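Side-chain contacts in sialidase B (Streptococcus pneumoniae serotype 4, PDB 4XJW), which cleaves alpha-2,3-, alpha-2,6- and alpha-2,8-linked terminal sialic acid residues from oligosaccharides, glycoproteins and glycolipids: residues 193-198 and 252-257; 209-214 and 219-224; 292-295 and 300-303; 452-457 and 613-618; 619-624 and 649-654. The protein carries 1 engineered substitution. All coordinates share one frame; numbering follows the deposited sequence.

Contact 1: 193-198 and 252-257; sequences LIFQSG and SEPIFA
The F195 ring overlaps the pyrrolidine ring of P254. CD1 and CE1 of F195 do the touching, and the approach is oblique to the ring. CD1 of F195 lies 3.7 Å from CG of P254, and CE1 of F195 lies 4.0 Å from CB of P254. The two side chains run past one another, heading opposite ways. F195 places CG anti to its carbonyl carbon (chi1 -55°), which brings the end of the ring nearer to P254 than its first bond would suggest. On one face the phenyl carries CG2 of I194, 3.8 Å above the plane and offset toward the rim.

A water lies between the two backbones, 2.9 Å from O of I194 and 3.0 Å from O of S252. It is within hydrogen-bonding reach of both, but has too few protons for all its acceptors, so neither donation is certain. O of S252 also accepts from S242 OG.

S252 and E253 close the first BNR (Asp-box) repeat. The 193-198 segment is a loop between helix 179-182 and strand 205-213. Through F195 this loop packs on S221 and I223 of strand 219-226 and on S242 of strand 237-244, while P254 leads into strand 255-256, the outer strand of the same four-stranded sheet.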
# COMPACT_ATOMS: atom_id res chain seq x y z
N LEU A 193 0.97 0.29 12.80
CA LEU A 193 0.04 -0.06 11.74
C LEU A 193 -1.29 0.66 11.94
O LEU A 193 -1.82 0.71 13.06
CB LEU A 193 -0.16 -1.58 11.66
CG LEU A 193 1.07 -2.45 11.38
CD1 LEU A 193 0.69 -3.92 11.37
CD2 LEU A 193 1.71 -2.02 10.07
N ILE A 194 -1.81 1.23 10.86
CA ILE A 194 -3.15 1.78 10.83
C ILE A 194 -4.12 0.75 10.25
O ILE A 194 -5.11 0.37 10.90
CB ILE A 194 -3.20 3.09 10.01
CG1 ILE A 194 -2.24 4.12 10.60
CG2 ILE A 194 -4.63 3.66 10.01
CD1 ILE A 194 -2.16 5.41 9.84
N PHE A 195 -3.84 0.30 9.04
CA PHE A 195 -4.58 -0.77 8.39
C PHE A 195 -3.73 -2.03 8.48
O PHE A 195 -2.51 -1.97 8.34
CB PHE A 195 -4.82 -0.41 6.92
CG PHE A 195 -5.51 0.92 6.74
CD1 PHE A 195 -6.89 1.02 6.87
CD2 PHE A 195 -4.77 2.07 6.47
CE1 PHE A 195 -7.55 2.24 6.73
CE2 PHE A 195 -5.42 3.31 6.32
CZ PHE A 195 -6.81 3.39 6.43
N GLN A 196 -4.35 -3.17 8.74
CA GLN A 196 -3.56 -4.39 8.88
C GLN A 196 -4.37 -5.62 8.59
O GLN A 196 -5.59 -5.60 8.70
CB GLN A 196 -2.94 -4.48 10.28
CG GLN A 196 -3.97 -4.53 11.40
CD GLN A 196 -3.44 -3.93 12.69
OE1 GLN A 196 -2.59 -4.51 13.35
NE2 GLN A 196 -3.94 -2.75 13.05
N SER A 197 -3.70 -6.70 8.19
CA SER A 197 -4.38 -7.97 7.91
C SER A 197 -5.24 -8.44 9.07
O SER A 197 -4.79 -8.48 10.21
CB SER A 197 -3.35 -9.05 7.59
OG SER A 197 -2.61 -8.71 6.45
N GLY A 198 -6.48 -8.81 8.77
CA GLY A 198 -7.37 -9.34 9.80
C GLY A 198 -8.21 -8.29 10.49
O GLY A 198 -9.02 -8.60 11.37
N SER A 252 -8.54 4.70 14.62
CA SER A 252 -9.84 4.04 14.68
C SER A 252 -9.90 2.76 13.87
O SER A 252 -9.16 2.60 12.90
CB SER A 252 -10.94 4.99 14.20
OG SER A 252 -10.75 5.29 12.81
N GLU A 253 -10.80 1.85 14.24
CA GLU A 253 -11.01 0.66 13.43
C GLU A 253 -11.50 1.13 12.06
O GLU A 253 -12.38 1.98 11.97
CB GLU A 253 -12.03 -0.29 14.07
CG GLU A 253 -12.08 -1.68 13.41
CD GLU A 253 -10.77 -2.48 13.55
OE1 GLU A 253 -9.95 -2.14 14.43
OE2 GLU A 253 -10.57 -3.47 12.79
N PRO A 254 -10.90 0.62 10.98
CA PRO A 254 -11.27 1.12 9.65
C PRO A 254 -12.74 0.91 9.27
O PRO A 254 -13.40 -0.03 9.74
CB PRO A 254 -10.40 0.27 8.72
CG PRO A 254 -9.20 -0.09 9.55
CD PRO A 254 -9.79 -0.34 10.93
N ILE A 255 -13.23 1.80 8.42
CA ILE A 255 -14.54 1.65 7.80
C ILE A 255 -14.34 1.79 6.31
O ILE A 255 -13.25 2.16 5.86
CB ILE A 255 -15.56 2.71 8.29
CG1 ILE A 255 -15.11 4.14 7.93
CG2 ILE A 255 -15.79 2.54 9.77
CD1 ILE A 255 -16.18 5.21 8.16
N PHE A 256 -15.38 1.49 5.53
CA PHE A 256 -15.29 1.71 4.09
C PHE A 256 -15.85 3.06 3.69
O PHE A 256 -16.91 3.47 4.16
CB PHE A 256 -16.02 0.62 3.28
CG PHE A 256 -15.45 -0.75 3.45
CD1 PHE A 256 -14.16 -1.05 3.02
CD2 PHE A 256 -16.21 -1.76 4.02
CE1 PHE A 256 -13.64 -2.33 3.18
CE2 PHE A 256 -15.70 -3.04 4.18
CZ PHE A 256 -14.42 -3.32 3.76
N ALA A 257 -15.13 3.74 2.80
CA ALA A 257 -15.61 4.95 2.14
C ALA A 257 -16.29 4.62 0.81
O ALA A 257 -17.28 5.26 0.44
CB ALA A 257 -14.47 5.93 1.91
O HOH W 1 -6.64 1.08 13.29

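Contact 2: 209-214 and 219-224; sequences PTLYTL and VLSSID. With OPX ((1s,3R,4S)-1-[(cyclohexylamino)methyl]-3,4-dihydroxycyclopentanesulfonic acid), chain B.
L220 and Y212 pair in an antiparallel beta hairpin of strands 205-213 and 219-226, part of a four-stranded blade of the sialidase beta-propeller. Y212 and L220 form a hydrogen-bonded pair. N of L220 gives O of Y212 a nearly straight bond of 2.8 Å. T213 and V219 form the next, non-hydrogen-bonded pair. Further along, N of T210 reaches O of S222, with the donor tilted from the carbonyl plane.

Side-chain hydroxyls add to the backbone bonds. OG of S221 donates to O of T210 at 2.8 Å, nearly along the C=O axis. OG1 of T210 and OG of S222 are hydrogen-bonded at 2.6 Å, and either may be the donor. Both oxygens sit between the backbone N and the carbonyl carbon (chi1 81° and 64°), which turns the two hydroxyls toward each other. OG of S222 also bonds to S290 OG.

Apolar contacts are few: CD1 of I223 lies 4.0 Å from CB of P209. CD2 of L211 packs on CB of S221 at 3.8 Å. P209 also stands close to Y615, the nucleophile by similarity.

The ligand OPX lies over the Y212 ring. Its CAP atom stands 3.7 Å above the centre of that ring. N of T213 donates to OPX OAD at 3.0 Å, with an N-H...O angle of 166°.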
# COMPACT_ATOMS: atom_id res chain seq x y z
N PRO A 209 -1.51 4.67 0.25
CA PRO A 209 -1.93 5.37 1.47
C PRO A 209 -2.10 6.87 1.25
O PRO A 209 -1.42 7.46 0.40
CB PRO A 209 -0.74 5.17 2.40
CG PRO A 209 0.45 5.01 1.47
CD PRO A 209 -0.10 4.25 0.30
N THR A 210 -2.99 7.47 2.03
CA THR A 210 -3.15 8.93 2.07
C THR A 210 -3.21 9.37 3.53
O THR A 210 -3.50 8.57 4.43
CB THR A 210 -4.41 9.42 1.32
OG1 THR A 210 -5.56 9.27 2.16
CG2 THR A 210 -4.61 8.66 -0.01
N LEU A 211 -2.91 10.65 3.76
CA LEU A 211 -3.06 11.30 5.07
C LEU A 211 -3.51 12.73 4.84
O LEU A 211 -3.12 13.35 3.88
CB LEU A 211 -1.72 11.32 5.82
CG LEU A 211 -1.14 10.04 6.39
CD1 LEU A 211 0.29 10.27 6.90
CD2 LEU A 211 -2.03 9.49 7.50
N TYR A 212 -4.32 13.26 5.75
CA TYR A 212 -4.79 14.63 5.64
C TYR A 212 -5.16 15.11 7.03
O TYR A 212 -5.84 14.40 7.78
CB TYR A 212 -6.02 14.69 4.74
CG TYR A 212 -6.41 16.08 4.28
CD1 TYR A 212 -7.10 16.95 5.12
CD2 TYR A 212 -6.09 16.51 3.01
CE1 TYR A 212 -7.47 18.22 4.69
CE2 TYR A 212 -6.46 17.77 2.57
CZ TYR A 212 -7.14 18.62 3.40
OH TYR A 212 -7.49 19.87 2.95
N THR A 213 -4.73 16.32 7.37
CA THR A 213 -4.99 16.87 8.70
C THR A 213 -6.20 17.80 8.61
O THR A 213 -6.17 18.81 7.91
CB THR A 213 -3.77 17.63 9.22
OG1 THR A 213 -2.66 16.73 9.25
CG2 THR A 213 -4.03 18.18 10.62
N LEU A 214 -7.25 17.43 9.33
CA LEU A 214 -8.50 18.19 9.34
C LEU A 214 -8.41 19.39 10.28
O LEU A 214 -7.53 19.45 11.16
CB LEU A 214 -9.69 17.29 9.73
CG LEU A 214 -9.84 16.03 8.85
CD1 LEU A 214 -11.01 15.19 9.38
CD2 LEU A 214 -10.07 16.42 7.40
N VAL A 219 -6.70 13.59 12.26
CA VAL A 219 -5.91 13.22 11.09
C VAL A 219 -6.61 12.03 10.44
O VAL A 219 -6.91 11.04 11.12
CB VAL A 219 -4.47 12.85 11.48
CG1 VAL A 219 -3.66 12.46 10.24
CG2 VAL A 219 -3.80 14.02 12.19
N LEU A 220 -6.88 12.13 9.14
CA LEU A 220 -7.63 11.12 8.40
C LEU A 220 -6.70 10.41 7.43
O LEU A 220 -5.79 11.03 6.85
CB LEU A 220 -8.78 11.77 7.63
CG LEU A 220 -9.77 10.88 6.86
CD1 LEU A 220 -10.48 9.96 7.84
CD2 LEU A 220 -10.78 11.73 6.07
N SER A 221 -6.89 9.11 7.27
CA SER A 221 -6.13 8.33 6.29
C SER A 221 -7.08 7.51 5.45
O SER A 221 -8.03 6.93 5.95
CB SER A 221 -5.13 7.40 7.00
OG SER A 221 -4.48 6.51 6.09
N SER A 222 -6.81 7.46 4.14
CA SER A 222 -7.50 6.50 3.27
C SER A 222 -6.50 5.56 2.61
O SER A 222 -5.29 5.81 2.63
CB SER A 222 -8.39 7.18 2.23
OG SER A 222 -7.66 7.96 1.31
N ILE A 223 -7.01 4.46 2.06
CA ILE A 223 -6.17 3.39 1.55
C ILE A 223 -6.97 2.52 0.60
O ILE A 223 -8.20 2.46 0.69
CB ILE A 223 -5.61 2.53 2.73
CG1 ILE A 223 -4.44 1.66 2.29
CG2 ILE A 223 -6.67 1.61 3.30
CD1 ILE A 223 -3.16 2.05 2.88
N ASP A 224 -6.27 1.87 -0.33
CA ASP A 224 -6.83 0.75 -1.09
C ASP A 224 -6.75 -0.49 -0.21
O ASP A 224 -5.65 -0.89 0.18
CB ASP A 224 -5.97 0.45 -2.32
CG ASP A 224 -6.21 1.39 -3.50
OD1 ASP A 224 -6.62 2.55 -3.35
OD2 ASP A 224 -5.91 0.92 -4.63
CAF OPX B . -0.82 22.43 11.51
CAG OPX B . -1.76 23.55 11.17
CAH OPX B . -1.34 21.13 10.97
CAI OPX B . -1.99 23.62 9.68
CAJ OPX B . -1.59 21.18 9.49
CAK OPX B . -3.44 21.39 7.11
CAL OPX B . -2.16 20.83 4.97
CAM OPX B . -4.40 20.03 5.20
CAO OPX B . -2.39 19.68 4.07
CAP OPX B . -3.48 18.93 4.70
CAQ OPX B . -2.51 22.33 9.14
CAR OPX B . -3.49 21.19 5.57
NAN OPX B . -2.63 22.48 7.68
OAA OPX B . -3.16 23.80 5.20
OAB OPX B . -4.04 22.51 3.33
OAC OPX B . -1.25 18.91 3.91
OAD OPX B . -3.07 18.18 5.77
OAE OPX B . -5.44 22.95 5.23
SAS OPX B . -4.07 22.70 4.79

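Contact 3: 292-295 and 300-303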
# COMPACT_ATOMS: atom_id res chain seq x y z
N ILE A 292 -8.08 12.83 -0.66
CA ILE A 292 -8.92 13.49 0.36
C ILE A 292 -8.70 15.01 0.40
O ILE A 292 -7.57 15.48 0.24
CB ILE A 292 -8.62 12.93 1.76
CG1 ILE A 292 -9.10 11.49 1.88
CG2 ILE A 292 -9.30 13.76 2.84
CD1 ILE A 292 -8.59 10.81 3.14
N VAL A 293 -9.77 15.76 0.64
CA VAL A 293 -9.64 17.18 0.94
C VAL A 293 -10.73 17.56 1.93
O VAL A 293 -11.75 16.86 2.05
CB VAL A 293 -9.75 18.02 -0.35
CG1 VAL A 293 -11.21 18.15 -0.75
CG2 VAL A 293 -9.15 19.40 -0.14
N GLU A 294 -10.51 18.63 2.69
CA GLU A 294 -11.57 19.15 3.55
C GLU A 294 -12.08 20.46 2.98
O GLU A 294 -11.29 21.30 2.55
CB GLU A 294 -11.10 19.33 4.99
CG GLU A 294 -12.22 19.79 5.94
CD GLU A 294 -11.81 19.69 7.40
OE1 GLU A 294 -10.77 20.27 7.76
OE2 GLU A 294 -12.54 19.03 8.18
N ASP A 295 -13.40 20.62 2.98
CA ASP A 295 -14.04 21.82 2.46
C ASP A 295 -14.40 22.79 3.58
O ASP A 295 -15.11 22.43 4.51
CB ASP A 295 -15.29 21.45 1.66
CG ASP A 295 -16.08 22.66 1.22
OD1 ASP A 295 -15.46 23.67 0.81
OD2 ASP A 295 -17.33 22.59 1.28
N LYS A 300 -17.51 19.71 5.11
CA LYS A 300 -17.46 18.29 4.75
C LYS A 300 -16.05 17.85 4.38
O LYS A 300 -15.23 18.63 3.90
CB LYS A 300 -18.41 17.97 3.59
CG LYS A 300 -19.90 18.15 3.91
CD LYS A 300 -20.76 17.74 2.71
CE LYS A 300 -22.24 17.97 2.99
NZ LYS A 300 -23.08 17.68 1.79
N THR A 301 -15.76 16.58 4.62
CA THR A 301 -14.56 15.97 4.08
C THR A 301 -14.98 15.32 2.78
O THR A 301 -16.04 14.69 2.71
CB THR A 301 -13.98 14.91 5.04
OG1 THR A 301 -13.76 15.51 6.32
CG2 THR A 301 -12.68 14.36 4.52
N ILE A 302 -14.16 15.48 1.75
CA ILE A 302 -14.48 14.96 0.44
C ILE A 302 -13.41 13.96 -0.02
O ILE A 302 -12.22 14.25 0.02
CB ILE A 302 -14.63 16.10 -0.57
CG1 ILE A 302 -15.79 17.00 -0.14
CG2 ILE A 302 -14.81 15.55 -1.97
CD1 ILE A 302 -15.95 18.23 -1.01
N LEU A 303 -13.85 12.78 -0.45
CA LEU A 303 -12.92 11.75 -0.92
C LEU A 303 -13.25 11.36 -2.35
O LEU A 303 -14.41 11.08 -2.67
CB LEU A 303 -12.93 10.54 0.03
CG LEU A 303 -12.03 9.33 -0.27
CD1 LEU A 303 -11.66 8.60 1.02
CD2 LEU A 303 -12.70 8.34 -1.21
O HOH W 2 -14.69 17.53 7.56
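The E294 carboxylate reaches T301 through a water held at one of its oxygens. That water donates to OE2 of E294 at 2.7 Å and accepts from OG1 of T301 at an unusually short distance, while OE2 of E294 and OG1 of T301 themselves are 4.2 Å apart. The other oxygen, OE1, is bonded to S215 N, so both ends of the flat group are held. E294 has CG anti to its backbone N (chi1 -176°) and an extended chain beyond, which carries the carboxylate past K300 O to the water. The D295 carboxylate is turned to other partners: OD2 bonds to S298 OG and S484 OG.

On the face shared with E294, the methyls CG2 of I292 and CG2 of T301 meet at 3.8 Å. CG1 of I292 lies 4.0 Å from CD1 of L303. On the other face V293 and I302 run alongside each other in the same direction, CG1 of V293 being 4.0 Å from CB of I302.

The backbone is regular. V293 and I302 form a hydrogen-bonded pair, with I302 N to V293 O at 2.8 Å (177°). N of D295 bonds to O of K300 near the turn. This is an antiparallel beta hairpin of strands 286-294 and 301-308, typical of the blades of a sialidase beta-propeller.

Contact 4: 452-457 and 613-618; sequences LCPGQG and YAYSAI. With OPX ((1s,3R,4S)-1-[(cyclohexylamino)methyl]-3,4-dihydroxycyclopentanesulfonic acid), chain B.
Q456 points its side chain toward the 613-618 segment and reaches I618 with its amide. Its CB packs near O of I292 on the neighbouring strand. CG stands anti to the carbonyl carbon (chi1 -61°), and the chain runs on extended (chi2 -178°), which lifts the amide out to the ligand OPX. CD of Q456 is 3.4 Å from OPX OAC. At the tip, OE1 of Q456 accepts a hydrogen bond of 2.8 Å from OAC. NE2 of Q456 gives the same oxygen, OAC, only a weak bond, at 3.3 Å and 126°. NE2 of Q456 also sits 3.3 Å from O of I618, but the angle is poor and this is not a hydrogen bond. Its sound partner is O of L211. The bonds to L211 O and OAC probably set which end of the amide carries the nitrogen.

The two segments belong to different blades of the propeller: 451-459 pairs antiparallel with 466-472, and 616-620 with 626-631. Toward the substrate site, the blades meet again through P454 and Y615. CG of P454 approaches CE2 of Y615 at 4.3 Å, obliquely to the ring. Y615 is the nucleophile by similarity. Its OH is hydrogen-bonded to OE1 of E503, predicted to be an active-site residue.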
# COMPACT_ATOMS: atom_id res chain seq x y z
N LEU A 452 -7.19 9.61 -11.14
CA LEU A 452 -7.01 10.43 -9.95
C LEU A 452 -5.60 10.29 -9.41
O LEU A 452 -5.05 9.19 -9.35
CB LEU A 452 -8.02 10.04 -8.88
CG LEU A 452 -8.14 10.95 -7.67
CD1 LEU A 452 -8.74 12.29 -8.03
CD2 LEU A 452 -9.00 10.25 -6.62
N CYS A 453 -5.01 11.41 -9.02
CA CYS A 453 -3.72 11.37 -8.33
C CYS A 453 -3.94 11.05 -6.87
O CYS A 453 -4.64 11.79 -6.16
CB CYS A 453 -3.00 12.71 -8.45
SG CYS A 453 -2.67 13.21 -10.16
N PRO A 454 -3.37 9.94 -6.39
CA PRO A 454 -3.63 9.59 -4.98
C PRO A 454 -2.95 10.53 -4.01
O PRO A 454 -1.88 11.07 -4.28
CB PRO A 454 -3.05 8.19 -4.84
CG PRO A 454 -2.06 8.04 -5.96
CD PRO A 454 -2.54 8.93 -7.09
N GLY A 455 -3.60 10.72 -2.86
CA GLY A 455 -3.03 11.51 -1.79
C GLY A 455 -3.99 12.56 -1.29
O GLY A 455 -5.06 12.23 -0.77
N GLN A 456 -3.59 13.81 -1.43
CA GLN A 456 -4.38 14.96 -0.97
C GLN A 456 -4.92 15.74 -2.15
O GLN A 456 -4.25 15.90 -3.17
CB GLN A 456 -3.51 15.89 -0.11
CG GLN A 456 -2.94 15.25 1.16
CD GLN A 456 -2.14 16.20 2.04
OE1 GLN A 456 -1.82 17.33 1.63
NE2 GLN A 456 -1.80 15.76 3.25
N GLY A 457 -6.14 16.22 -2.00
CA GLY A 457 -6.61 17.34 -2.80
C GLY A 457 -6.12 18.59 -2.10
O GLY A 457 -5.50 18.51 -1.02
N TYR A 613 10.83 1.46 -0.37
CA TYR A 613 10.01 2.64 -0.11
C TYR A 613 9.31 3.01 -1.39
O TYR A 613 9.97 3.34 -2.38
CB TYR A 613 10.89 3.80 0.36
CG TYR A 613 10.14 4.98 0.94
CD1 TYR A 613 9.64 6.01 0.13
CD2 TYR A 613 9.96 5.09 2.31
CE1 TYR A 613 8.97 7.12 0.70
CE2 TYR A 613 9.30 6.17 2.88
CZ TYR A 613 8.80 7.18 2.07
OH TYR A 613 8.15 8.22 2.70
N ALA A 614 7.98 2.94 -1.41
CA ALA A 614 7.25 3.17 -2.65
C ALA A 614 6.28 4.34 -2.52
O ALA A 614 6.73 5.46 -2.29
CB ALA A 614 6.57 1.87 -3.14
N TYR A 615 4.98 4.11 -2.69
CA TYR A 615 4.04 5.20 -2.54
C TYR A 615 3.99 5.66 -1.09
O TYR A 615 4.24 4.87 -0.16
CB TYR A 615 2.63 4.82 -3.01
CG TYR A 615 2.42 4.78 -4.50
CD1 TYR A 615 3.40 4.31 -5.36
CD2 TYR A 615 1.21 5.16 -5.06
CE1 TYR A 615 3.18 4.25 -6.73
CE2 TYR A 615 0.99 5.10 -6.42
CZ TYR A 615 1.97 4.63 -7.24
OH TYR A 615 1.75 4.56 -8.61
N SER A 616 3.67 6.93 -0.91
CA SER A 616 3.73 7.51 0.41
C SER A 616 2.74 8.63 0.62
O SER A 616 2.24 9.26 -0.32
CB SER A 616 5.15 8.01 0.69
OG SER A 616 5.44 9.15 -0.11
N ALA A 617 2.46 8.88 1.90
CA ALA A 617 1.59 9.95 2.33
C ALA A 617 2.29 10.71 3.44
O ALA A 617 2.83 10.10 4.38
CB ALA A 617 0.26 9.37 2.80
N ILE A 618 2.29 12.04 3.35
CA ILE A 618 2.81 12.86 4.44
C ILE A 618 1.84 13.95 4.87
O ILE A 618 1.12 14.53 4.05
CB ILE A 618 4.19 13.46 4.12
CG1 ILE A 618 4.16 14.32 2.85
CG2 ILE A 618 5.26 12.36 4.04
CD1 ILE A 618 5.46 15.08 2.63
CAF OPX B . -0.82 22.43 11.51
CAG OPX B . -1.76 23.55 11.17
CAH OPX B . -1.34 21.13 10.97
CAI OPX B . -1.99 23.62 9.68
CAJ OPX B . -1.59 21.18 9.49
CAK OPX B . -3.44 21.39 7.11
CAL OPX B . -2.16 20.83 4.97
CAM OPX B . -4.40 20.03 5.20
CAO OPX B . -2.39 19.68 4.07
CAP OPX B . -3.48 18.93 4.70
CAQ OPX B . -2.51 22.33 9.14
CAR OPX B . -3.49 21.19 5.57
NAN OPX B . -2.63 22.48 7.68
OAA OPX B . -3.16 23.80 5.20
OAB OPX B . -4.04 22.51 3.33
OAC OPX B . -1.25 18.91 3.91
OAD OPX B . -3.07 18.18 5.77
OAE OPX B . -5.44 22.95 5.23
SAS OPX B . -4.07 22.70 4.79

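Contact 5: 619-624 and 649-654; sequences TELPNH and YIDLEI. With OPX ((1s,3R,4S)-1-[(cyclohexylamino)methyl]-3,4-dihydroxycyclopentanesulfonic acid), chain B.
OD2 of D651 accepts a hydrogen bond of 2.6 Å from a water, and CD1 of L621 presses against the same oxygen at 3.2 Å. The water in turn accepts from ND2 of N623 at 2.9 Å, so it ties the turn to the strand. The other carboxylate oxygen, OD1, takes a bond from H625 ND1.

L621 meets two polar atoms. It crosses D651, and it meets Y649 head-on, the two side chains approaching from opposite directions. OH of Y649 lies 3.4 Å from CD1 of L621 and 3.6 Å from CD2. L621 has CG anti to its carbonyl carbon (chi1 -52°), which directs both methyls at the 649-654 segment. A second water joins O of H624 to N of I654.

Within 619-624, a type I turn runs from L621 to H624. It brings the imidazole edge-on to the E620 carboxylate. ND1 of H624 donates to OE2 of E620 at 2.7 Å (166°), with the oxygen close to the ring plane. This should fix the rotation of the imidazole. OE2 also accepts from S561 OG.

The other side of this segment faces the ligand OPX. OG1 of T619 receives a weak hydrogen bond of 2.9 Å from OPX OAD. CG of E620 lies 4.0 Å from CAH of the cyclohexyl group. The segment's strand and strand 647-652 flank strand 626-631 in an antiparallel blade, and its turn forms one wall of the OPX pocket.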
# COMPACT_ATOMS: atom_id res chain seq x y z
N THR A 619 1.81 14.23 6.16
CA THR A 619 1.02 15.36 6.63
C THR A 619 1.63 15.94 7.88
O THR A 619 2.24 15.24 8.67
CB THR A 619 -0.48 14.99 6.80
OG1 THR A 619 -1.25 16.19 6.75
CG2 THR A 619 -0.75 14.24 8.12
N GLU A 620 1.47 17.26 8.03
CA GLU A 620 1.84 17.91 9.28
C GLU A 620 0.74 17.64 10.28
O GLU A 620 -0.43 17.97 10.06
CB GLU A 620 2.02 19.41 9.07
CG GLU A 620 2.46 20.14 10.34
CD GLU A 620 2.72 21.61 10.12
OE1 GLU A 620 2.59 22.09 8.98
OE2 GLU A 620 3.03 22.30 11.12
N LEU A 621 1.13 17.01 11.38
CA LEU A 621 0.21 16.76 12.49
C LEU A 621 -0.04 18.09 13.20
O LEU A 621 0.77 19.04 13.08
CB LEU A 621 0.80 15.71 13.43
CG LEU A 621 1.22 14.45 12.66
CD1 LEU A 621 2.05 13.52 13.52
CD2 LEU A 621 0.01 13.72 12.10
N PRO A 622 -1.16 18.19 13.92
CA PRO A 622 -1.48 19.47 14.58
C PRO A 622 -0.41 19.92 15.58
O PRO A 622 -0.34 21.11 15.86
CB PRO A 622 -2.79 19.17 15.31
CG PRO A 622 -3.42 18.08 14.51
CD PRO A 622 -2.27 17.22 14.04
N ASN A 623 0.39 19.00 16.09
CA ASN A 623 1.47 19.36 17.01
C ASN A 623 2.78 19.72 16.30
O ASN A 623 3.82 19.85 16.95
CB ASN A 623 1.70 18.24 18.01
CG ASN A 623 2.15 16.95 17.36
OD1 ASN A 623 2.35 16.90 16.14
ND2 ASN A 623 2.32 15.89 18.15
N HIS A 624 2.71 19.84 14.98
CA HIS A 624 3.83 20.21 14.11
C HIS A 624 4.86 19.11 13.90
O HIS A 624 5.91 19.36 13.30
CB HIS A 624 4.50 21.52 14.57
CG HIS A 624 3.54 22.65 14.73
ND1 HIS A 624 2.73 23.09 13.71
CD2 HIS A 624 3.24 23.43 15.80
CE1 HIS A 624 1.97 24.08 14.14
NE2 HIS A 624 2.27 24.32 15.41
N TYR A 649 3.23 3.37 9.43
CA TYR A 649 3.13 4.77 9.84
C TYR A 649 4.25 5.12 10.82
O TYR A 649 4.48 4.40 11.81
CB TYR A 649 1.78 5.02 10.51
CG TYR A 649 1.63 6.43 11.07
CD1 TYR A 649 1.32 7.49 10.24
CD2 TYR A 649 1.81 6.69 12.44
CE1 TYR A 649 1.18 8.79 10.74
CE2 TYR A 649 1.68 7.99 12.95
CZ TYR A 649 1.37 9.03 12.08
OH TYR A 649 1.24 10.33 12.55
N ILE A 650 4.93 6.23 10.56
CA ILE A 650 5.93 6.75 11.49
C ILE A 650 5.67 8.22 11.82
O ILE A 650 5.00 8.93 11.06
CB ILE A 650 7.37 6.59 10.97
CG1 ILE A 650 7.55 7.34 9.64
CG2 ILE A 650 7.74 5.11 10.81
CD1 ILE A 650 8.98 7.42 9.16
N ASP A 651 6.22 8.67 12.95
CA ASP A 651 6.12 10.05 13.40
C ASP A 651 7.52 10.65 13.42
O ASP A 651 8.43 10.08 14.03
CB ASP A 651 5.50 10.08 14.81
CG ASP A 651 5.39 11.49 15.37
OD1 ASP A 651 6.41 12.03 15.86
OD2 ASP A 651 4.27 12.04 15.35
N LEU A 652 7.71 11.79 12.76
CA LEU A 652 9.00 12.46 12.74
C LEU A 652 8.88 13.90 13.21
O LEU A 652 7.82 14.52 13.09
CB LEU A 652 9.60 12.42 11.34
CG LEU A 652 9.96 11.04 10.80
CD1 LEU A 652 10.26 11.10 9.30
CD2 LEU A 652 11.14 10.48 11.56
N GLU A 653 9.97 14.43 13.76
CA GLU A 653 10.05 15.84 14.12
C GLU A 653 11.00 16.57 13.16
O GLU A 653 11.89 15.95 12.57
CB GLU A 653 10.54 15.99 15.55
CG GLU A 653 9.61 15.39 16.57
CD GLU A 653 10.05 15.65 18.00
OE1 GLU A 653 9.78 16.76 18.50
OE2 GLU A 653 10.66 14.75 18.59
N ILE A 654 10.83 17.88 13.01
CA ILE A 654 11.67 18.63 12.08
C ILE A 654 13.14 18.50 12.42
O ILE A 654 13.98 18.35 11.53
CB ILE A 654 11.26 20.12 12.00
CG1 ILE A 654 9.86 20.23 11.42
CG2 ILE A 654 12.24 20.89 11.13
CD1 ILE A 654 9.72 19.59 10.04
CAF OPX B . -0.82 22.43 11.51
CAG OPX B . -1.76 23.55 11.17
CAH OPX B . -1.34 21.13 10.97
CAI OPX B . -1.99 23.62 9.68
CAJ OPX B . -1.59 21.18 9.49
CAK OPX B . -3.44 21.39 7.11
CAL OPX B . -2.16 20.83 4.97
CAM OPX B . -4.40 20.03 5.20
CAO OPX B . -2.39 19.68 4.07
CAP OPX B . -3.48 18.93 4.70
CAQ OPX B . -2.51 22.33 9.14
CAR OPX B . -3.49 21.19 5.57
NAN OPX B . -2.63 22.48 7.68
OAA OPX B . -3.16 23.80 5.20
OAB OPX B . -4.04 22.51 3.33
OAC OPX B . -1.25 18.91 3.91
OAD OPX B . -3.07 18.18 5.77
OAE OPX B . -5.44 22.95 5.23
SAS OPX B . -4.07 22.70 4.79
O HOH W 3 2.75 13.20 17.18
O HOH W 4 8.43 18.78 14.51

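Contacts 1 to 4 are buried, while contact 5 is partly open at its turn. Contacts 2 and 3 are hairpins, built on backbone pairing with side chains in register. The others join more distant pieces: contact 1 leans on packing and a water, contact 4 on packing and the ligand, contact 5 on packing, waters and the ligand. Contacts 1 and 2 reach the same sheet and touch through F195. Contacts 3 and 4 share another, where I292 pairs with G455 and G457. Contacts 4 and 5 both use strand 616-620. OPX draws contacts 2, 4 and 5 together: T213 N and Q456 hold its hydroxyls, with a weak bond to T619. T213 OG1 also bonds to E620 O and T619 OG1.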